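Local coordinates for DNA replication and repair protein RecF (Caldanaerobacter subterraneus subsp. tengcongensis, PDB 5Z69) that binds ATP and probably single-stranded DNA, and serves as a recombination mediator in the RecFOR pathway of DNA repair, at residues 13-16 and 20-23; 47-52 and 75-80; 255-260 and 267-272; 196-201 and 244-249. All coordinates share one frame; numbering follows the deposited sequence. Where two conformers were deposited one is given.

Contact 1. Residues 13-16 and 20-23. With AGS (phosphothiophosphoric acid-adenylate ester), chain C.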
# COMPACT_ATOMS: atom_id res chain seq x y z
N ILE A 13 13.66 42.02 -4.06
CA ILE A 13 14.34 41.00 -4.84
C ILE A 13 14.90 41.66 -6.09
O ILE A 13 14.31 42.61 -6.63
CB ILE A 13 13.41 39.83 -5.22
CG1 ILE A 13 14.21 38.59 -5.66
CG2 ILE A 13 12.42 40.25 -6.31
CD1 ILE A 13 13.35 37.29 -5.81
N PHE A 14 16.04 41.15 -6.54
CA PHE A 14 16.64 41.63 -7.78
C PHE A 14 16.74 40.45 -8.73
O PHE A 14 17.30 39.42 -8.35
CB PHE A 14 18.03 42.22 -7.53
CG PHE A 14 18.68 42.77 -8.78
CD1 PHE A 14 18.34 44.04 -9.24
CD2 PHE A 14 19.61 42.03 -9.49
CE1 PHE A 14 18.91 44.56 -10.40
CE2 PHE A 14 20.20 42.54 -10.67
CZ PHE A 14 19.85 43.79 -11.12
N VAL A 15 16.20 40.59 -9.94
CA VAL A 15 16.26 39.50 -10.91
C VAL A 15 17.00 39.92 -12.18
O VAL A 15 16.72 40.95 -12.77
CB VAL A 15 14.85 38.98 -11.26
CG1 VAL A 15 14.25 38.23 -10.07
CG2 VAL A 15 13.93 40.14 -11.67
N ASP A 16 17.94 39.08 -12.60
CA ASP A 16 18.79 39.37 -13.75
C ASP A 16 18.81 38.15 -14.69
O ASP A 16 19.25 37.08 -14.30
CB ASP A 16 20.20 39.74 -13.26
CG ASP A 16 21.14 40.13 -14.39
OD1 ASP A 16 20.67 40.35 -15.53
OD2 ASP A 16 22.37 40.21 -14.11
N ASN A 20 11.61 35.34 -18.43
CA ASN A 20 11.27 36.48 -19.26
C ASN A 20 11.32 37.78 -18.46
O ASN A 20 10.95 38.84 -18.98
CB ASN A 20 9.87 36.30 -19.87
CG ASN A 20 8.75 36.65 -18.89
OD1 ASN A 20 8.81 36.31 -17.70
ND2 ASN A 20 7.73 37.34 -19.38
N LEU A 21 11.71 37.75 -17.19
CA LEU A 21 11.67 38.98 -16.37
C LEU A 21 12.79 39.94 -16.80
O LEU A 21 13.93 39.48 -17.04
CB LEU A 21 11.79 38.62 -14.88
CG LEU A 21 10.55 38.27 -14.06
CD1 LEU A 21 9.83 37.31 -14.80
CD2 LEU A 21 10.90 37.64 -12.73
N LYS A 22 12.49 41.23 -16.93
CA LYS A 22 13.53 42.18 -17.22
C LYS A 22 14.41 42.39 -15.98
O LYS A 22 14.05 41.98 -14.87
CB LYS A 22 12.93 43.48 -17.70
CG LYS A 22 11.96 43.34 -18.86
CD LYS A 22 12.71 42.95 -20.11
CE LYS A 22 11.83 42.97 -21.38
NZ LYS A 22 11.05 41.72 -21.57
N LYS A 23 15.60 42.95 -16.20
CA LYS A 23 16.59 43.18 -15.16
C LYS A 23 16.09 44.27 -14.23
O LYS A 23 16.09 45.45 -14.59
CB LYS A 23 17.93 43.56 -15.78
CG LYS A 23 19.12 43.40 -14.87
CD LYS A 23 20.39 43.82 -15.63
CE LYS A 23 21.57 43.97 -14.70
NZ LYS A 23 22.88 43.98 -15.45
PG AGS C . 0.79 32.17 -14.16
S1G AGS C . 0.08 33.06 -12.57
O2G AGS C . -0.33 32.08 -15.24
O3G AGS C . 1.17 30.72 -13.73
PB AGS C . 2.10 33.75 -16.10
O1B AGS C . 2.31 35.22 -15.91
O2B AGS C . 0.78 33.47 -16.84
O3B AGS C . 2.06 32.95 -14.70
PA AGS C . 4.74 32.94 -16.61
O1A AGS C . 5.06 33.82 -15.40
O2A AGS C . 4.90 31.45 -16.46
O3A AGS C . 3.24 33.21 -17.07
O5' AGS C . 5.55 33.42 -17.84
C5' AGS C . 6.19 32.48 -18.66
C4' AGS C . 6.47 33.22 -19.93
O4' AGS C . 7.89 33.45 -20.04
C3' AGS C . 6.06 32.46 -21.19
O3' AGS C . 5.61 33.36 -22.19
C2' AGS C . 7.34 31.69 -21.54
O2' AGS C . 7.45 31.44 -22.94
C1' AGS C . 8.43 32.67 -21.09
N9 AGS C . 9.65 32.02 -20.62
C8 AGS C . 9.75 30.86 -19.90
N7 AGS C . 10.99 30.50 -19.65
C5 AGS C . 11.75 31.49 -20.24
C6 AGS C . 13.14 31.70 -20.34
N6 AGS C . 14.04 30.88 -19.79
N1 AGS C . 13.57 32.78 -21.02
C2 AGS C . 12.67 33.60 -21.56
N3 AGS C . 11.34 33.52 -21.54
C4 AGS C . 10.94 32.43 -20.86
O HOH W 1 22.66 41.82 -16.89

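Contact 2. Residues 47-52 and 75-80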
# COMPACT_ATOMS: atom_id res chain seq x y z
N LEU A 47 7.19 34.53 -8.82
CA LEU A 47 7.02 33.63 -7.68
C LEU A 47 8.07 32.53 -7.67
O LEU A 47 8.61 32.16 -6.62
CB LEU A 47 5.61 33.01 -7.68
CG LEU A 47 4.60 33.66 -6.73
CD1 LEU A 47 4.65 35.16 -6.84
CD2 LEU A 47 3.20 33.18 -7.00
N GLU A 48 8.38 32.02 -8.86
CA GLU A 48 9.42 31.01 -8.99
C GLU A 48 10.77 31.59 -8.53
O GLU A 48 11.56 30.90 -7.88
CB GLU A 48 9.52 30.51 -10.43
CG GLU A 48 10.56 29.42 -10.69
CD GLU A 48 10.54 28.94 -12.16
OE1 GLU A 48 10.42 27.71 -12.40
OE2 GLU A 48 10.63 29.79 -13.06
N ALA A 49 11.04 32.84 -8.86
CA ALA A 49 12.27 33.49 -8.42
C ALA A 49 12.28 33.66 -6.89
O ALA A 49 13.30 33.44 -6.24
CB ALA A 49 12.44 34.84 -9.11
N ILE A 50 11.15 34.03 -6.32
CA ILE A 50 11.07 34.17 -4.87
C ILE A 50 11.22 32.83 -4.17
O ILE A 50 11.98 32.71 -3.21
CB ILE A 50 9.77 34.84 -4.45
CG1 ILE A 50 9.73 36.25 -5.03
CG2 ILE A 50 9.67 34.88 -2.92
CD1 ILE A 50 8.35 36.85 -5.10
N ARG A 51 10.52 31.80 -4.65
CA ARG A 51 10.59 30.46 -4.06
C ARG A 51 11.97 29.82 -4.20
O ARG A 51 12.38 28.99 -3.37
CB ARG A 51 9.52 29.57 -4.70
CG ARG A 51 9.49 28.13 -4.20
CD ARG A 51 9.09 28.01 -2.75
NE ARG A 51 8.85 26.60 -2.41
CZ ARG A 51 8.75 26.11 -1.18
NH1 ARG A 51 8.85 26.90 -0.11
NH2 ARG A 51 8.55 24.80 -1.01
N LEU A 52 12.70 30.21 -5.24
CA LEU A 52 14.08 29.77 -5.44
C LEU A 52 14.99 30.09 -4.24
O LEU A 52 15.88 29.30 -3.88
CB LEU A 52 14.66 30.43 -6.70
CG LEU A 52 16.14 30.22 -7.01
CD1 LEU A 52 16.32 28.83 -7.65
CD2 LEU A 52 16.69 31.33 -7.93
N PHE A 75 21.62 33.18 -15.01
CA PHE A 75 20.69 34.06 -14.32
C PHE A 75 21.19 34.34 -12.91
O PHE A 75 22.06 33.63 -12.38
CB PHE A 75 19.27 33.49 -14.30
CG PHE A 75 19.07 32.33 -13.33
CD1 PHE A 75 18.93 32.55 -11.96
CD2 PHE A 75 18.96 31.03 -13.79
CE1 PHE A 75 18.72 31.49 -11.07
CE2 PHE A 75 18.76 29.95 -12.92
CZ PHE A 75 18.63 30.17 -11.56
N TYR A 76 20.62 35.36 -12.31
CA TYR A 76 21.05 35.76 -11.00
C TYR A 76 19.86 36.32 -10.24
O TYR A 76 19.12 37.16 -10.76
CB TYR A 76 22.16 36.80 -11.11
CG TYR A 76 22.56 37.47 -9.80
CD1 TYR A 76 23.36 36.80 -8.88
CD2 TYR A 76 22.14 38.75 -9.50
CE1 TYR A 76 23.76 37.42 -7.69
CE2 TYR A 76 22.54 39.38 -8.30
CZ TYR A 76 23.36 38.71 -7.42
OH TYR A 76 23.74 39.27 -6.22
N VAL A 77 19.68 35.84 -9.01
CA VAL A 77 18.61 36.35 -8.16
C VAL A 77 19.20 36.74 -6.81
O VAL A 77 19.97 35.96 -6.23
CB VAL A 77 17.48 35.32 -7.98
CG1 VAL A 77 16.37 35.89 -7.09
CG2 VAL A 77 16.90 34.90 -9.33
N ARG A 78 18.83 37.92 -6.31
CA ARG A 78 19.25 38.37 -4.98
C ARG A 78 18.08 38.88 -4.19
O ARG A 78 17.33 39.75 -4.64
CB ARG A 78 20.31 39.48 -5.01
CG ARG A 78 20.48 40.10 -3.59
CD ARG A 78 20.98 41.57 -3.60
NE ARG A 78 22.03 41.66 -4.57
CZ ARG A 78 22.15 42.56 -5.55
NH1 ARG A 78 21.31 43.57 -5.71
NH2 ARG A 78 23.17 42.41 -6.36
N GLY A 79 17.90 38.30 -3.01
CA GLY A 79 16.83 38.72 -2.11
C GLY A 79 17.42 39.27 -0.83
O GLY A 79 18.46 38.79 -0.35
N LEU A 80 16.76 40.28 -0.27
CA LEU A 80 17.10 40.77 1.06
C LEU A 80 15.93 40.40 1.96
O LEU A 80 14.79 40.77 1.70
CB LEU A 80 17.37 42.28 1.07
CG LEU A 80 18.50 42.83 0.15
CD1 LEU A 80 18.63 44.37 0.24
CD2 LEU A 80 19.86 42.21 0.45

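Contact 3. Residues 255-260 and 267-272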
# COMPACT_ATOMS: atom_id res chain seq x y z
N THR A 255 18.27 -8.33 1.48
CA THR A 255 18.92 -9.61 1.21
C THR A 255 18.04 -10.49 0.32
O THR A 255 18.53 -11.09 -0.63
CB THR A 255 19.24 -10.36 2.52
OG1 THR A 255 20.03 -9.51 3.37
CG2 THR A 255 20.02 -11.64 2.23
N LYS A 256 16.75 -10.54 0.62
CA LYS A 256 15.80 -11.34 -0.16
C LYS A 256 15.54 -10.77 -1.54
O LYS A 256 14.90 -11.41 -2.38
CB LYS A 256 14.48 -11.48 0.60
CG LYS A 256 14.57 -12.39 1.81
CD LYS A 256 13.54 -12.03 2.88
N SER A 257 16.04 -9.56 -1.80
CA SER A 257 15.70 -8.85 -3.02
C SER A 257 16.77 -9.00 -4.10
O SER A 257 16.63 -8.51 -5.22
CB SER A 257 15.48 -7.36 -2.71
OG SER A 257 14.90 -6.68 -3.81
N LEU A 258 17.85 -9.70 -3.74
CA LEU A 258 19.07 -9.67 -4.52
C LEU A 258 18.88 -10.08 -5.99
O LEU A 258 19.34 -9.39 -6.90
CB LEU A 258 20.13 -10.54 -3.84
CG LEU A 258 21.56 -10.58 -4.39
CD1 LEU A 258 22.54 -10.84 -3.27
CD2 LEU A 258 21.72 -11.65 -5.44
N THR A 259 18.20 -11.20 -6.21
CA THR A 259 17.97 -11.68 -7.57
C THR A 259 17.14 -10.71 -8.36
O THR A 259 17.46 -10.37 -9.49
CB THR A 259 17.27 -13.05 -7.57
OG1 THR A 259 18.10 -14.00 -6.90
CG2 THR A 259 16.98 -13.51 -9.00
N LEU A 260 16.05 -10.25 -7.75
CA LEU A 260 15.20 -9.25 -8.39
C LEU A 260 15.98 -7.99 -8.75
O LEU A 260 15.82 -7.44 -9.85
CB LEU A 260 14.03 -8.89 -7.49
CG LEU A 260 13.15 -7.79 -8.09
CD1 LEU A 260 12.05 -8.40 -8.95
CD2 LEU A 260 12.57 -6.89 -7.01
N THR A 267 17.01 -1.00 -6.89
CA THR A 267 16.79 -1.46 -5.52
C THR A 267 15.33 -1.29 -5.18
O THR A 267 14.87 -0.16 -5.06
CB THR A 267 17.65 -0.65 -4.50
OG1 THR A 267 19.03 -0.78 -4.83
CG2 THR A 267 17.44 -1.15 -3.08
N GLN A 268 14.57 -2.39 -5.05
CA GLN A 268 13.13 -2.22 -4.79
C GLN A 268 12.83 -1.96 -3.30
O GLN A 268 11.72 -1.54 -2.95
CB GLN A 268 12.31 -3.43 -5.31
CG GLN A 268 11.96 -4.46 -4.29
CD GLN A 268 10.71 -4.18 -3.46
OE1 GLN A 268 10.60 -4.70 -2.36
NE2 GLN A 268 9.78 -3.37 -3.96
N VAL A 269 13.81 -2.18 -2.43
CA VAL A 269 13.58 -2.00 -1.00
C VAL A 269 14.09 -0.65 -0.46
O VAL A 269 15.26 -0.35 -0.54
CB VAL A 269 14.26 -3.10 -0.17
CG1 VAL A 269 14.17 -2.78 1.30
CG2 VAL A 269 13.60 -4.49 -0.45
N GLY A 270 13.20 0.14 0.13
CA GLY A 270 13.66 1.31 0.87
C GLY A 270 12.72 2.50 0.78
O GLY A 270 11.70 2.43 0.09
N PRO A 271 13.07 3.59 1.50
CA PRO A 271 12.32 4.85 1.52
C PRO A 271 11.97 5.39 0.13
O PRO A 271 10.96 6.06 0.00
CB PRO A 271 13.28 5.82 2.24
CG PRO A 271 14.07 4.97 3.15
CD PRO A 271 14.11 3.56 2.54
N HIS A 272 12.79 5.09 -0.87
CA HIS A 272 12.58 5.64 -2.21
C HIS A 272 11.47 4.94 -3.00
O HIS A 272 11.22 5.28 -4.16
CB HIS A 272 13.88 5.58 -3.02
CG HIS A 272 14.38 4.19 -3.24
ND1 HIS A 272 14.94 3.43 -2.24
CD2 HIS A 272 14.37 3.40 -4.35
CE1 HIS A 272 15.27 2.25 -2.71
NE2 HIS A 272 14.94 2.20 -3.99
O HOH W 2 16.07 -4.17 -2.95
O HOH W 3 12.17 -7.20 -3.03

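Contact 4. Residues 196-201 and 244-249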
# COMPACT_ATOMS: atom_id res chain seq x y z
N TYR A 196 20.16 3.92 7.57
CA TYR A 196 19.68 5.24 7.16
C TYR A 196 18.21 5.19 6.79
O TYR A 196 17.46 6.11 7.10
CB TYR A 196 20.51 5.79 6.00
CG TYR A 196 21.80 6.43 6.48
CD1 TYR A 196 21.91 7.81 6.57
CD2 TYR A 196 22.89 5.66 6.87
CE1 TYR A 196 23.08 8.40 7.02
CE2 TYR A 196 24.05 6.23 7.31
CZ TYR A 196 24.15 7.60 7.38
OH TYR A 196 25.31 8.17 7.83
N GLY A 197 17.79 4.10 6.16
CA GLY A 197 16.38 3.90 5.84
C GLY A 197 15.49 3.91 7.07
O GLY A 197 14.39 4.46 7.06
N ALA A 198 15.97 3.30 8.15
CA ALA A 198 15.19 3.25 9.38
C ALA A 198 15.04 4.65 9.99
O ALA A 198 13.95 5.04 10.43
CB ALA A 198 15.84 2.27 10.39
N ARG A 199 16.12 5.40 10.05
CA ARG A 199 16.02 6.77 10.56
C ARG A 199 15.02 7.61 9.75
O ARG A 199 14.23 8.37 10.31
CB ARG A 199 17.37 7.43 10.56
CG ARG A 199 18.26 6.91 11.65
CD ARG A 199 19.25 7.97 12.05
NE ARG A 199 20.26 8.16 11.02
CZ ARG A 199 21.39 7.47 10.97
NH1 ARG A 199 21.63 6.54 11.88
NH2 ARG A 199 22.27 7.70 10.01
N ILE A 200 15.02 7.42 8.44
CA ILE A 200 14.15 8.16 7.55
C ILE A 200 12.68 7.76 7.75
O ILE A 200 11.80 8.62 7.83
CB ILE A 200 14.60 7.94 6.09
CG1 ILE A 200 15.79 8.87 5.77
CG2 ILE A 200 13.46 8.17 5.10
CD1 ILE A 200 16.66 8.36 4.63
N ILE A 201 12.43 6.46 7.84
CA ILE A 201 11.07 5.98 8.10
C ILE A 201 10.56 6.57 9.41
O ILE A 201 9.43 7.07 9.48
CB ILE A 201 11.02 4.44 8.15
CG1 ILE A 201 11.09 3.90 6.72
CG2 ILE A 201 9.75 3.95 8.87
CD1 ILE A 201 11.56 2.46 6.64
N ASN A 244 15.28 -0.30 15.90
CA ASN A 244 15.97 -1.58 15.80
C ASN A 244 15.24 -2.56 14.89
O ASN A 244 15.83 -3.15 13.97
CB ASN A 244 16.12 -2.19 17.19
CG ASN A 244 17.47 -2.81 17.39
OD1 ASN A 244 18.45 -2.40 16.76
ND2 ASN A 244 17.54 -3.81 18.27
N LEU A 245 13.95 -2.73 15.16
CA LEU A 245 13.10 -3.66 14.42
C LEU A 245 13.05 -3.30 12.94
O LEU A 245 13.20 -4.18 12.07
CB LEU A 245 11.69 -3.67 15.02
CG LEU A 245 10.65 -4.69 14.54
CD1 LEU A 245 11.10 -6.11 14.81
CD2 LEU A 245 9.32 -4.41 15.23
N ILE A 246 12.87 -2.02 12.65
CA ILE A 246 12.77 -1.54 11.27
C ILE A 246 14.07 -1.78 10.52
O ILE A 246 14.07 -2.20 9.36
CB ILE A 246 12.43 -0.05 11.22
CG1 ILE A 246 11.04 0.19 11.81
CG2 ILE A 246 12.49 0.45 9.78
CD1 ILE A 246 10.85 1.60 12.35
N ARG A 247 15.19 -1.53 11.18
CA ARG A 247 16.49 -1.81 10.60
C ARG A 247 16.60 -3.27 10.16
O ARG A 247 17.00 -3.57 9.04
CB ARG A 247 17.57 -1.48 11.60
CG ARG A 247 18.93 -1.24 11.02
CD ARG A 247 19.77 -0.45 12.00
NE ARG A 247 21.19 -0.56 11.68
CZ ARG A 247 22.15 0.11 12.31
NH1 ARG A 247 23.41 -0.04 11.96
NH2 ARG A 247 21.83 0.95 13.29
N GLU A 248 16.24 -4.18 11.06
CA GLU A 248 16.35 -5.60 10.76
C GLU A 248 15.44 -6.02 9.61
O GLU A 248 15.86 -6.77 8.74
CB GLU A 248 16.03 -6.44 12.01
CG GLU A 248 17.21 -7.27 12.50
CD GLU A 248 17.86 -8.09 11.40
OE1 GLU A 248 18.90 -7.64 10.86
OE2 GLU A 248 17.33 -9.17 11.07
N LYS A 249 14.21 -5.51 9.60
CA LYS A 249 13.29 -5.83 8.52
C LYS A 249 13.81 -5.34 7.17
O LYS A 249 13.77 -6.08 6.18
CB LYS A 249 11.90 -5.26 8.82
CG LYS A 249 11.22 -5.93 10.04
CD LYS A 249 9.72 -5.63 10.15
CE LYS A 249 8.87 -6.75 9.54
NZ LYS A 249 7.74 -6.23 8.68

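Contact 1. Residues 13-16 and 20-23
Lys23 lays its side chain alongside Asp16 where the chain turns back after strand 9-16 to begin strand 24-27. With CG anti to the backbone N (chi1 -162°) and the rest extended, the lysine runs the same way as the aspartate, and its methylenes pass close to the carboxylate, Lys23 CG lying 3.5 Å from Asp16 OD1. The ammonium is too far for a direct salt bridge, Lys23 NZ standing 4.0 Å from Asp16 OD2. A water joins them instead: it accepts from Lys23 NZ at 2.6 Å and donates to Asp16 OD1 at 2.8 Å. Asp16 OD2 is engaged by the hydroxyl of Tyr74, which fixes the carboxylate from the neighbouring strand. Lys23 also passes the rim of the Phe14 ring, CE in plane at its edge, with Lys23 CG 3.8 Å from Phe14 CZ.

Val15 takes the inward side of the strand, as suits a small branched residue facing helix 43-55. Its CG2 touches Leu21 CD2 at 4.1 Å, and Leu21 in turn rests on Asn45 near the phosphate-binding loop. At the backbone, Lys23 CA makes a CH...O contact of 3.3 Å with Val15 O, next to the backbone hydrogen bonding of Val15 with Gln24 that opens strand 24-27. Beside this hairpin Asn20 touches the ribose of the bound nucleotide, its CB 3.5 Å from O4'.

The chemistry is thus split: an apolar inner side turned to the helix, and an exposed lysine set beside a buried aspartate, their charges probably attracting each other through the shared water.

Contact 2. Residues 47-52 and 75-80
Leu52 and Val77 carry this meeting of helix 43-55 with strand 74-83, made almost entirely of hydrocarbon and part of the ATPase core in which the helix follows the ATP-binding P-loop. Leu52 makes its share through one methyl, CD2. Leu52 CD2 lies 3.8 Å from Val77 CG2 and, as the ring of Phe75 comes to meet it from the opposite direction, 3.7 Å from Phe75 CE1. Setting CG anti to the backbone N (chi1 174°) lets Leu52 extend toward the strand, and Phe75 swings its ring in with CG between N and the carbonyl carbon (chi1 74°). The branched leucine suits the place because one methyl can touch both strand residues, which face the helix.

One turn earlier the spacing is closer, and a smaller residue fits: the CA atoms of Ala49 and Val77 are 7.0 Å apart. Here Val77 CG1 rests on the helix backbone at Ala49 O, 4.0 Å away.

No hydrogen bond crosses between the segments. Polar groups on the strand lie on its other side, where the hydroxyl of Tyr76 is hydrogen-bonded to Glu92 of strand 86-96.

The helix segment lies across the strand at 68°, with axes 8.9 Å apart. Strand 74-83 sits between strands 9-16 and 86-96 of the antiparallel sheet: Ile13 packs on Val77 from one neighbour, Phe93 touches Leu52 from the other, and on the helix's other flank Leu47 and Ile50 reach Phe346 of strand 345-349.

Contact 3. Residues 255-260 and 267-272
Ser257 and Gln268 are brought together by their torsions: Ser257 OG stands anti to its own N (chi1 -169°), while an unusual chi1 of 98° brings CG of Gln268 to the serine and to Leu260, and chi2 of 84° bends the chain beyond it to set the amide. The setting is a break between two helices, 243-256 and 258-264, packed against the loop that leads on to strand 275-280 in the helical part of the molecule, far from the nucleotide. Ser257 OG lies 3.7 Å from Gln268 CG, and from the next helix Leu260 brings CD2 to within 3.7 Å of the same carbon, the two side chains crossing at a slant. Beside them Val269 CG2 rests on Ser257 CB, a methyl against a methylene.

A small hydroxyl suits the break because it can serve two waters. One water is 2.9 Å from Ser257 OG and accepts from Val269 N, while a second, also bound to Ser257 OG, donates to Gln268 OE1. Gln268 OE1 has a further partner, Lys277 NZ of the second subunit, so this buried amide links the loop to the dimer interface. Asp261, from the second helix, holds the backbone N of Gln268.

Further along, Gly270 has a positive phi, at which a side chain would collide with the preceding carbonyl oxygen, so glycine fits. Within the loop, His272 NE2, with its partner close to the ring plane, donates back to Thr267 O at 2.6 Å.

Contact 4. Residues 196-201 and 244-249
Ala198 faces Ile246 and the start of Arg247 where helix 186-222 and helix 243-256 pass at close quarters. A single methyl on Ala198 allows the approach: its CB is 3.9 Å from Ile246 CG2 and equally far from Arg247 N, and the CA atoms of Ala198 and Arg247 are only 5.4 Å apart.

Ile246 and Ile201 share one conformation, CG1 beside the backbone N and CG2 anti to it, with chi1 -64° and -76°. On Ile246 this turns the CG2 methyl into the interface, where it touches Ala198 and, at 3.8 Å, CD1 of Ile201. The second isoleucine thus reaches over with the far end of its longer branch while Ile246 offers its short one. The small alanine lets the helices come close, and the isoleucine methyls pack beside it.

At the outer edge Arg247 is stretched out along its whole chain, and its NH1 forms a salt bridge with Glu195. Arg199 lies 5.8 Å away from it, NH1 to Arg247 NH2, and Glu195, weakly paired with Arg199 too, probably eases the like charges. Arg199 NH2 sits over the ring face of Tyr196.

The two segments cross at 130°, with axes 8.5 Å apart. From helix 243-256, Leu245 touches Gln268 of the second subunit. Helix 153-177 packs on the other flank of helix 186-222, where Ile200 meets Tyr155 and Tyr162.

Contacts 1 and 2 belong to the ATPase core and share the sheet in which strands 9-16 and 74-83 are neighbours: Phe14 N and Arg78 O lie 2.7 Å apart, a probable hydrogen bond. Contact 2 is buried and without a hydrogen bond across it, whereas contact 1, only partly buried, adds a charged, water-bridged rim near the nucleotide. Contacts 3 and 4 lie on the opposite side of the chain's centre, with contact 3 about 46 Å from contact 1 between centres. Both are buried, share helix 243-256, meet where Pro271 packs on Ile200, and touch the second subunit. Contact 4 is methyl packing bordered by the exposed Arg247; contact 3 mixes apolar touches with two bridging waters.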